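Local coordinates for UPF0098 protein CT_736 (Chlamydia trachomatis, PDB 3N08), which is a putative phosphatidylethanolamine-binding protein related to the eukaryotic Raf kinase inhibitor protein, and may bind phospholipid-like ligands, at residues Ile17-Tyr21 and Ser22-Val26; Glu134-Asp137 and Gly138-Ala142. All coordinates share one frame; numbering follows the deposited sequence. Where two conformers were deposited one is given.

Interaction 1 (Ile17-Tyr21 and Ser22-Val26); sequences IPKKY and SCQGV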
# COMPACT_ATOMS: atom_id res chain seq x y z
N ILE B 17 4.34 9.03 -15.04
CA ILE B 17 5.06 10.01 -14.23
C ILE B 17 5.10 11.32 -15.00
O ILE B 17 5.45 11.32 -16.19
CB ILE B 17 6.50 9.52 -13.99
CG1 ILE B 17 6.46 8.19 -13.23
CG2 ILE B 17 7.31 10.57 -13.26
CD1 ILE B 17 7.83 7.45 -13.19
N PRO B 18 4.73 12.45 -14.37
CA PRO B 18 4.78 13.73 -15.09
C PRO B 18 6.14 14.07 -15.67
O PRO B 18 7.20 13.72 -15.14
CB PRO B 18 4.35 14.75 -14.04
CG PRO B 18 3.48 13.94 -13.09
CD PRO B 18 4.12 12.60 -13.03
N LYS B 19 6.09 14.79 -16.78
CA LYS B 19 7.26 15.17 -17.54
C LYS B 19 8.34 15.86 -16.70
O LYS B 19 9.53 15.68 -16.93
CB LYS B 19 6.81 16.07 -18.68
CG LYS B 19 7.95 16.57 -19.55
CD LYS B 19 7.42 17.29 -20.78
CE LYS B 19 6.97 16.29 -21.83
NZ LYS B 19 6.51 17.01 -23.06
N LYS B 20 7.90 16.65 -15.73
CA LYS B 20 8.79 17.42 -14.86
C LYS B 20 9.88 16.54 -14.20
O LYS B 20 10.97 17.01 -13.89
CB LYS B 20 7.90 18.04 -13.77
CG LYS B 20 8.56 18.91 -12.73
CD LYS B 20 7.50 19.31 -11.70
CE LYS B 20 7.97 20.41 -10.76
NZ LYS B 20 7.89 21.75 -11.39
N TYR B 21 9.57 15.27 -13.95
CA TYR B 21 10.49 14.38 -13.22
C TYR B 21 11.35 13.55 -14.17
O TYR B 21 12.18 12.75 -13.72
CB TYR B 21 9.70 13.48 -12.27
CG TYR B 21 8.74 14.30 -11.44
CD1 TYR B 21 9.19 15.27 -10.57
CD2 TYR B 21 7.37 14.13 -11.59
CE1 TYR B 21 8.29 16.06 -9.84
CE2 TYR B 21 6.48 14.91 -10.89
CZ TYR B 21 6.94 15.86 -10.00
OH TYR B 21 6.05 16.63 -9.27
N SER B 22 11.19 13.78 -15.48
CA SER B 22 11.95 13.08 -16.49
C SER B 22 13.04 13.97 -17.09
O SER B 22 13.10 15.15 -16.80
CB SER B 22 11.01 12.63 -17.63
OG SER B 22 10.70 13.72 -18.50
N CYS B 23 13.84 13.42 -17.99
CA CYS B 23 14.83 14.20 -18.67
C CYS B 23 14.19 15.22 -19.60
O CYS B 23 14.90 16.12 -20.04
CB CYS B 23 15.72 13.27 -19.49
SG CYS B 23 14.87 12.53 -20.89
N GLN B 24 12.91 15.08 -19.94
CA GLN B 24 12.23 16.07 -20.79
C GLN B 24 11.76 17.30 -20.04
O GLN B 24 11.35 18.28 -20.68
CB GLN B 24 11.04 15.46 -21.50
CG GLN B 24 11.40 14.37 -22.45
CD GLN B 24 10.23 13.94 -23.33
OE1 GLN B 24 9.22 13.41 -22.85
NE2 GLN B 24 10.35 14.17 -24.63
N GLY B 25 11.82 17.27 -18.72
CA GLY B 25 11.50 18.43 -17.91
C GLY B 25 12.73 18.80 -17.12
O GLY B 25 13.86 18.53 -17.53
N VAL B 26 12.52 19.39 -15.95
CA VAL B 26 13.65 19.76 -15.11
C VAL B 26 14.41 18.53 -14.54
O VAL B 26 15.58 18.62 -14.18
CB VAL B 26 13.21 20.76 -13.99
CG1 VAL B 26 12.86 22.12 -14.61
CG2 VAL B 26 12.04 20.22 -13.17

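Interaction 2 (Glu134-Asp137 and Gly138-Ala142); sequences EAMD and GHIIA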
# COMPACT_ATOMS: atom_id res chain seq x y z
N GLU B 134 22.60 -6.57 0.86
CA GLU B 134 23.31 -7.40 1.82
C GLU B 134 23.17 -6.80 3.23
O GLU B 134 22.95 -7.52 4.19
CB GLU B 134 24.78 -7.55 1.41
CG GLU B 134 25.63 -8.33 2.41
N ALA B 135 23.28 -5.48 3.33
CA ALA B 135 23.23 -4.83 4.63
C ALA B 135 21.82 -4.95 5.24
O ALA B 135 21.68 -5.07 6.45
CB ALA B 135 23.65 -3.37 4.50
N MET B 136 20.80 -4.93 4.38
CA MET B 136 19.40 -5.01 4.81
C MET B 136 19.06 -6.40 5.35
O MET B 136 18.20 -6.53 6.22
CB MET B 136 18.43 -4.71 3.65
CG MET B 136 18.32 -3.25 3.23
SD MET B 136 16.83 -2.75 2.27
CE MET B 136 16.99 -3.72 0.79
N ASP B 137 19.71 -7.43 4.81
CA ASP B 137 19.34 -8.82 5.07
C ASP B 137 19.21 -9.15 6.55
O ASP B 137 20.13 -8.93 7.33
CB ASP B 137 20.33 -9.79 4.42
CG ASP B 137 19.89 -11.23 4.57
OD1 ASP B 137 18.82 -11.58 4.02
OD2 ASP B 137 20.60 -12.00 5.24
N GLY B 138 18.05 -9.67 6.91
CA GLY B 138 17.73 -9.99 8.28
C GLY B 138 17.02 -8.87 9.04
O GLY B 138 16.64 -9.07 10.19
N HIS B 139 16.84 -7.71 8.40
CA HIS B 139 16.34 -6.55 9.12
C HIS B 139 15.09 -5.98 8.48
O HIS B 139 14.55 -5.01 8.99
CB HIS B 139 17.41 -5.46 9.16
CG HIS B 139 18.71 -5.91 9.74
ND1 HIS B 139 18.84 -6.28 11.06
CD2 HIS B 139 19.94 -6.05 9.18
CE1 HIS B 139 20.09 -6.65 11.29
NE2 HIS B 139 20.78 -6.52 10.17
N ILE B 140 14.65 -6.55 7.36
CA ILE B 140 13.45 -6.01 6.67
C ILE B 140 12.17 -6.47 7.35
O ILE B 140 11.88 -7.68 7.43
CB ILE B 140 13.38 -6.44 5.19
CG1 ILE B 140 14.65 -6.02 4.45
CG2 ILE B 140 12.18 -5.84 4.51
CD1 ILE B 140 14.71 -6.53 3.03
N ILE B 141 11.38 -5.52 7.83
CA ILE B 141 10.15 -5.86 8.51
C ILE B 141 8.91 -5.59 7.67
O ILE B 141 7.86 -6.17 7.94
CB ILE B 141 10.08 -5.21 9.91
CG1 ILE B 141 10.03 -3.69 9.85
CG2 ILE B 141 11.23 -5.73 10.79
CD1 ILE B 141 9.94 -3.04 11.25
N ALA B 142 9.03 -4.77 6.64
CA ALA B 142 7.91 -4.52 5.73
C ALA B 142 8.43 -3.94 4.45
O ALA B 142 9.51 -3.34 4.43
CB ALA B 142 6.91 -3.56 6.37

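Interaction 1 (Ile17-Tyr21 and Ser22-Val26)
Lys20, whose CG meets Val26 CG2 at 3.7 Å, lays its own CB over the centre of one face of the Tyr21 ring, 4.2 Å above the plane, while Pro18 CD sits in plane at the ring edge. The Lys20 and Val26 side chains run side by side and point the same way. Lys19 and Gln24 instead cross at a slant, with Lys19 CG 3.8 Å from Gln24 CB; Lys19 NZ forms a salt bridge to Asp153, while Gln24 OE1 bonds to Tyr150 OH and Gln24 NE2 to the backbone O of Asp153. Residues 19-21 form a short 3-10 turn that passes straight into a type I beta turn, Ser22 to Gly25, and Ser22 links the two. At chi1 78° its OG stands between the backbone N and the carbonyl carbon, from where it donates to Lys19 O (2.8 Å) along a lone pair and accepts from Gln24 N (3.0 Å), an ST turn. Ser22 N also donates to Lys19 O, at 2.9 Å, but from well above the carbonyl plane, so one acceptor receives two bonds from the same residue. In this PEBP-family loop between strands 15-16 and 32-35, Cys23 is joined to Cys102 by a disulfide, and Tyr21 OH bonds to Glu80.

Interaction 2 (Glu134-Asp137 and Gly138-Ala142)
The imidazole of His139 turns its C-H edge back on the end of the preceding helix: CD2 lies 3.4 Å from Ala135 O, which sits in the ring plane, and equally close to Asp137 O, which approaches obliquely. With chi1 at -55°, CG lies opposite the His139 carbonyl carbon and the ring folds back beside the helix terminus. Three backbone carbonyl oxygens thus surround the base of the ring from different directions, Met136 O being 3.2 Å from His139 CB; of these, Ala135 O may polarise the CD2-H bond. Its ND1 is directed elsewhere, in a weak hydrogen bond to Asp118, whose backbone also bonds to that of His139. The link itself is a type II beta turn from Met136 to His139, by which helix 129-136 ends and strand 140-150 begins. His139 N closes it on Met136 O at 2.8 Å; the donor lies in the carbonyl plane, but the bond is bent at the hydrogen, 138°. The helix gives way at Asp137, and Gly138 follows with a positive phi of 92°, a conformation that suits glycine. Asp137 points its CB away, and its carboxylate lies beside the turn backbone, CG 3.4 Å from Gly138 N. Beyond the turn, Ile140 brings CG1 to 4.1 Å from Met136 CB, a light apolar contact between the last helical residue and the first of the strand. Both side chains also rest on Tyr115 and Leu117 of strand 108-117, so the helix end and the strand start share one apolar support. Further on, Ile141 and Ala142 share Ala116 as their partner, a classic beta bulge, and Ala142 packs on Asp137 of the second subunit.

Interactions 1 and 2 lie on opposite sides of the chain's centre, their own centres 32 Å apart and their nearest atoms about 20 Å apart, without touching. Strand 140-150 connects them: it starts within interaction 2, and near its far end Thr149 bonds to the backbone of Ile17, while Tyr150 meets the side chains of Lys19, Ser22 and Gln24 of interaction 1. Both are thus local turns at the ends of the mixed sheet, one following its short outer strand 15-16 and the other bringing the chain from helix 129-136 into the sheet. Of the two, interaction 2 alone has a residue touching the second subunit.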